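Local atomic coordinates of putative uncharacterized protein PH0242 (Pyrococcus horikoshii, PDB entry 3VU1), a protein that is the C-terminal globular domain of an archaeal AglB, a member of the oligosaccharyltransferase family, with a calcium ion bound in the model. Residues Y86-L91 with G243-Y248. Residues are numbered along the deposited sequence; the frame is centred on the assembly and turned at random.
Sequences YFIIYL and GSVIVY
Phe87 and Tyr248 form an antiparallel hydrogen-bonded pair where strands 86-90 and 245-250 lie side by side as the two central strands of a four-stranded mixed sheet. Phe87 N reaches Tyr248 O at 2.8 Å, and Tyr248 N returns to Phe87 O. Ile89 and Ile246 repeat this pair of hydrogen bonds, Ile89 N to Ile246 O being nearly straight (174°). Past the strand end, Leu91 N still bonds to Ser244 O. Phe87, Ile89, Ile246 and Tyr248 occupy one face of the sheet, where Phe87 and Ile89 meet helix 60-69 and Ile89 also helix 212-218; Ile88, Tyr90, Val245 and Val247 occupy the other, where Trp13 of helix 13-23 touches Ile88 and Val245 and meets the Tyr90 ring edge-to-face. Tyr248 CB touches Phe87 O at 3.5 Å, and CG stands anti to its own carbonyl carbon. In the ring, CD1 meets Ile89 CG1 at 3.7 Å and CE1 also lies against CG1. OH bonds to Leu216 O. Ile246 CG2 lies over one face of that ring, offset toward the rim. On the other side, Ile88 CG2 packs on Val245 CG1 at 3.6 Å. The Tyr90 ring turns its edge to the Ser244 carbonyl, with CD1 3.2 Å from Ser244 O.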
ATOM      1  N   TYR A  86       7.508  -0.065   4.573  1.00 32.46           N
ATOM      2  CA  TYR A  86       7.696   0.890   3.500  1.00 30.11           C
ATOM      3  C   TYR A  86       7.375   0.246   2.167  1.00 31.44           C
ATOM      4  O   TYR A  86       7.633  -0.933   1.947  1.00 31.45           O
ATOM      5  CB  TYR A  86       9.120   1.446   3.500  1.00 30.22           C
ATOM      6  CG  TYR A  86       9.438   2.154   4.788  1.00 31.38           C
ATOM      7  CD1 TYR A  86      10.070   1.484   5.823  1.00 32.51           C
ATOM      8  CD2 TYR A  86       9.041   3.480   5.001  1.00 31.91           C
ATOM      9  CE1 TYR A  86      10.318   2.106   7.035  1.00 33.32           C
ATOM     10  CE2 TYR A  86       9.303   4.127   6.201  1.00 31.76           C
ATOM     11  CZ  TYR A  86       9.939   3.434   7.210  1.00 32.26           C
ATOM     12  OH  TYR A  86      10.199   4.035   8.396  1.00 30.30           O
ATOM     13  N   PHE A  87       6.777   1.032   1.285  1.00 29.90           N
ATOM     14  CA  PHE A  87       6.456   0.563  -0.016  1.00 28.86           C
ATOM     15  C   PHE A  87       7.092   1.538  -0.988  1.00 29.54           C
ATOM     16  O   PHE A  87       6.810   2.746  -0.960  1.00 28.51           O
ATOM     17  CB  PHE A  87       4.940   0.498  -0.216  1.00 28.34           C
ATOM     18  CG  PHE A  87       4.539  -0.322  -1.401  1.00 29.77           C
ATOM     19  CD1 PHE A  87       3.869  -1.520  -1.230  1.00 31.00           C
ATOM     20  CD2 PHE A  87       4.888   0.067  -2.691  1.00 29.86           C
ATOM     21  CE1 PHE A  87       3.519  -2.294  -2.323  1.00 31.29           C
ATOM     22  CE2 PHE A  87       4.548  -0.711  -3.787  1.00 32.21           C
ATOM     23  CZ  PHE A  87       3.855  -1.897  -3.599  1.00 30.96           C
ATOM     24  N   ILE A  88       7.935   0.999  -1.862  1.00 28.88           N
ATOM     25  CA  ILE A  88       8.672   1.809  -2.812  1.00 29.53           C
ATOM     26  C   ILE A  88       7.999   1.828  -4.173  1.00 30.67           C
ATOM     27  O   ILE A  88       7.759   0.781  -4.796  1.00 35.74           O
ATOM     28  CB  ILE A  88      10.106   1.318  -2.957  1.00 27.51           C
ATOM     29  CG1 ILE A  88      10.793   1.401  -1.604  1.00 28.69           C
ATOM     30  CG2 ILE A  88      10.813   2.165  -3.977  1.00 26.73           C
ATOM     31  CD1 ILE A  88      12.130   0.669  -1.541  1.00 32.54           C
ATOM     32  N   ILE A  89       7.688   3.030  -4.629  1.00 29.95           N
ATOM     33  CA  ILE A  89       7.014   3.203  -5.896  1.00 28.41           C
ATOM     34  C   ILE A  89       8.019   3.766  -6.875  1.00 30.97           C
ATOM     35  O   ILE A  89       8.770   4.701  -6.566  1.00 32.66           O
ATOM     36  CB  ILE A  89       5.794   4.101  -5.743  1.00 25.63           C
ATOM     37  CG1 ILE A  89       4.742   3.363  -4.913  1.00 25.83           C
ATOM     38  CG2 ILE A  89       5.264   4.540  -7.097  1.00 25.74           C
ATOM     39  CD1 ILE A  89       4.037   2.201  -5.602  1.00 25.64           C
ATOM     40  N   TYR A  90       8.043   3.165  -8.052  1.00 32.17           N
ATOM     41  CA  TYR A  90       9.045   3.463  -9.042  1.00 30.95           C
ATOM     42  C   TYR A  90       8.346   3.908 -10.315  1.00 31.08           C
ATOM     43  O   TYR A  90       7.709   3.103 -10.994  1.00 30.28           O
ATOM     44  CB  TYR A  90       9.873   2.195  -9.270  1.00 32.90           C
ATOM     45  CG  TYR A  90      11.074   2.355 -10.177  1.00 36.26           C
ATOM     46  CD1 TYR A  90      11.782   3.560 -10.225  1.00 35.39           C
ATOM     47  CD2 TYR A  90      11.523   1.290 -10.967  1.00 35.19           C
ATOM     48  CE1 TYR A  90      12.876   3.707 -11.044  1.00 36.71           C
ATOM     49  CE2 TYR A  90      12.628   1.425 -11.786  1.00 35.98           C
ATOM     50  CZ  TYR A  90      13.303   2.636 -11.817  1.00 37.85           C
ATOM     51  OH  TYR A  90      14.395   2.816 -12.639  1.00 38.13           O
ATOM     52  N   LEU A  91       8.465   5.188 -10.658  1.00 32.15           N
ATOM     53  CA  LEU A  91       7.788   5.702 -11.855  1.00 32.65           C
ATOM     54  C   LEU A  91       8.056   4.927 -13.138  1.00 34.21           C
ATOM     55  O   LEU A  91       7.207   4.869 -14.023  1.00 37.27           O
ATOM     56  CB  LEU A  91       8.079   7.176 -12.052  1.00 33.82           C
ATOM     57  CG  LEU A  91       7.119   8.082 -11.265  1.00 33.89           C
ATOM     58  CD1 LEU A  91       7.328   7.972  -9.753  1.00 31.21           C
ATOM     59  CD2 LEU A  91       7.316   9.504 -11.740  1.00 29.23           C
ATOM     60  N   GLY A 243      14.620  11.332  -7.974  1.00 34.75           N
ATOM     61  CA  GLY A 243      14.544  10.805  -9.319  1.00 32.79           C
ATOM     62  C   GLY A 243      13.157  10.272  -9.578  1.00 31.23           C
ATOM     63  O   GLY A 243      12.173  11.014  -9.469  1.00 30.56           O
ATOM     64  N   SER A 244      13.081   8.981  -9.897  1.00 29.82           N
ATOM     65  CA  SER A 244      11.819   8.314 -10.193  1.00 27.61           C
ATOM     66  C   SER A 244      11.401   7.356  -9.064  1.00 27.96           C
ATOM     67  O   SER A 244      10.674   6.398  -9.317  1.00 28.10           O
ATOM     68  CB  SER A 244      11.981   7.497 -11.447  1.00 28.94           C
ATOM     69  OG  SER A 244      12.226   8.304 -12.563  1.00 31.68           O
ATOM     70  N   VAL A 245      11.875   7.589  -7.841  1.00 25.62           N
ATOM     71  CA  VAL A 245      11.542   6.728  -6.742  1.00 28.01           C
ATOM     72  C   VAL A 245      10.864   7.534  -5.625  1.00 32.82           C
ATOM     73  O   VAL A 245      11.404   8.546  -5.151  1.00 34.17           O
ATOM     74  CB  VAL A 245      12.789   6.025  -6.148  1.00 28.32           C
ATOM     75  CG1 VAL A 245      12.438   5.283  -4.878  1.00 28.22           C
ATOM     76  CG2 VAL A 245      13.420   5.054  -7.131  1.00 28.18           C
ATOM     77  N   ILE A 246       9.685   7.070  -5.196  1.00 32.29           N
ATOM     78  CA  ILE A 246       9.028   7.594  -4.014  1.00 30.05           C
ATOM     79  C   ILE A 246       8.947   6.469  -2.972  1.00 31.65           C
ATOM     80  O   ILE A 246       8.441   5.374  -3.262  1.00 31.58           O
ATOM     81  CB  ILE A 246       7.607   8.125  -4.342  1.00 29.91           C
ATOM     82  CG1 ILE A 246       7.640   9.013  -5.621  1.00 29.82           C
ATOM     83  CG2 ILE A 246       7.042   8.831  -3.119  1.00 28.55           C
ATOM     84  CD1 ILE A 246       6.315   9.493  -6.204  1.00 24.57           C
ATOM     85  N   VAL A 247       9.448   6.735  -1.766  1.00 31.07           N
ATOM     86  CA  VAL A 247       9.293   5.817  -0.630  1.00 29.06           C
ATOM     87  C   VAL A 247       8.084   6.208   0.203  1.00 28.69           C
ATOM     88  O   VAL A 247       8.061   7.293   0.781  1.00 31.52           O
ATOM     89  CB  VAL A 247      10.543   5.875   0.281  1.00 28.34           C
ATOM     90  CG1 VAL A 247      10.424   4.941   1.487  1.00 25.86           C
ATOM     91  CG2 VAL A 247      11.777   5.556  -0.531  1.00 27.33           C
ATOM     92  N   TYR A 248       7.095   5.328   0.278  1.00 28.43           N
ATOM     93  CA  TYR A 248       5.897   5.554   1.099  1.00 25.73           C
ATOM     94  C   TYR A 248       5.952   4.748   2.368  1.00 26.87           C
ATOM     95  O   TYR A 248       6.261   3.566   2.326  1.00 28.92           O
ATOM     96  CB  TYR A 248       4.684   5.139   0.336  1.00 23.84           C
ATOM     97  CG  TYR A 248       4.303   6.088  -0.775  1.00 24.90           C
ATOM     98  CD1 TYR A 248       4.656   5.814  -2.091  1.00 23.90           C
ATOM     99  CD2 TYR A 248       3.576   7.277  -0.508  1.00 25.35           C
ATOM    100  CE1 TYR A 248       4.281   6.660  -3.119  1.00 24.88           C
ATOM    101  CE2 TYR A 248       3.221   8.156  -1.522  1.00 23.78           C
ATOM    102  CZ  TYR A 248       3.556   7.831  -2.825  1.00 26.19           C
ATOM    103  OH  TYR A 248       3.201   8.661  -3.855  1.00 27.36           O
TER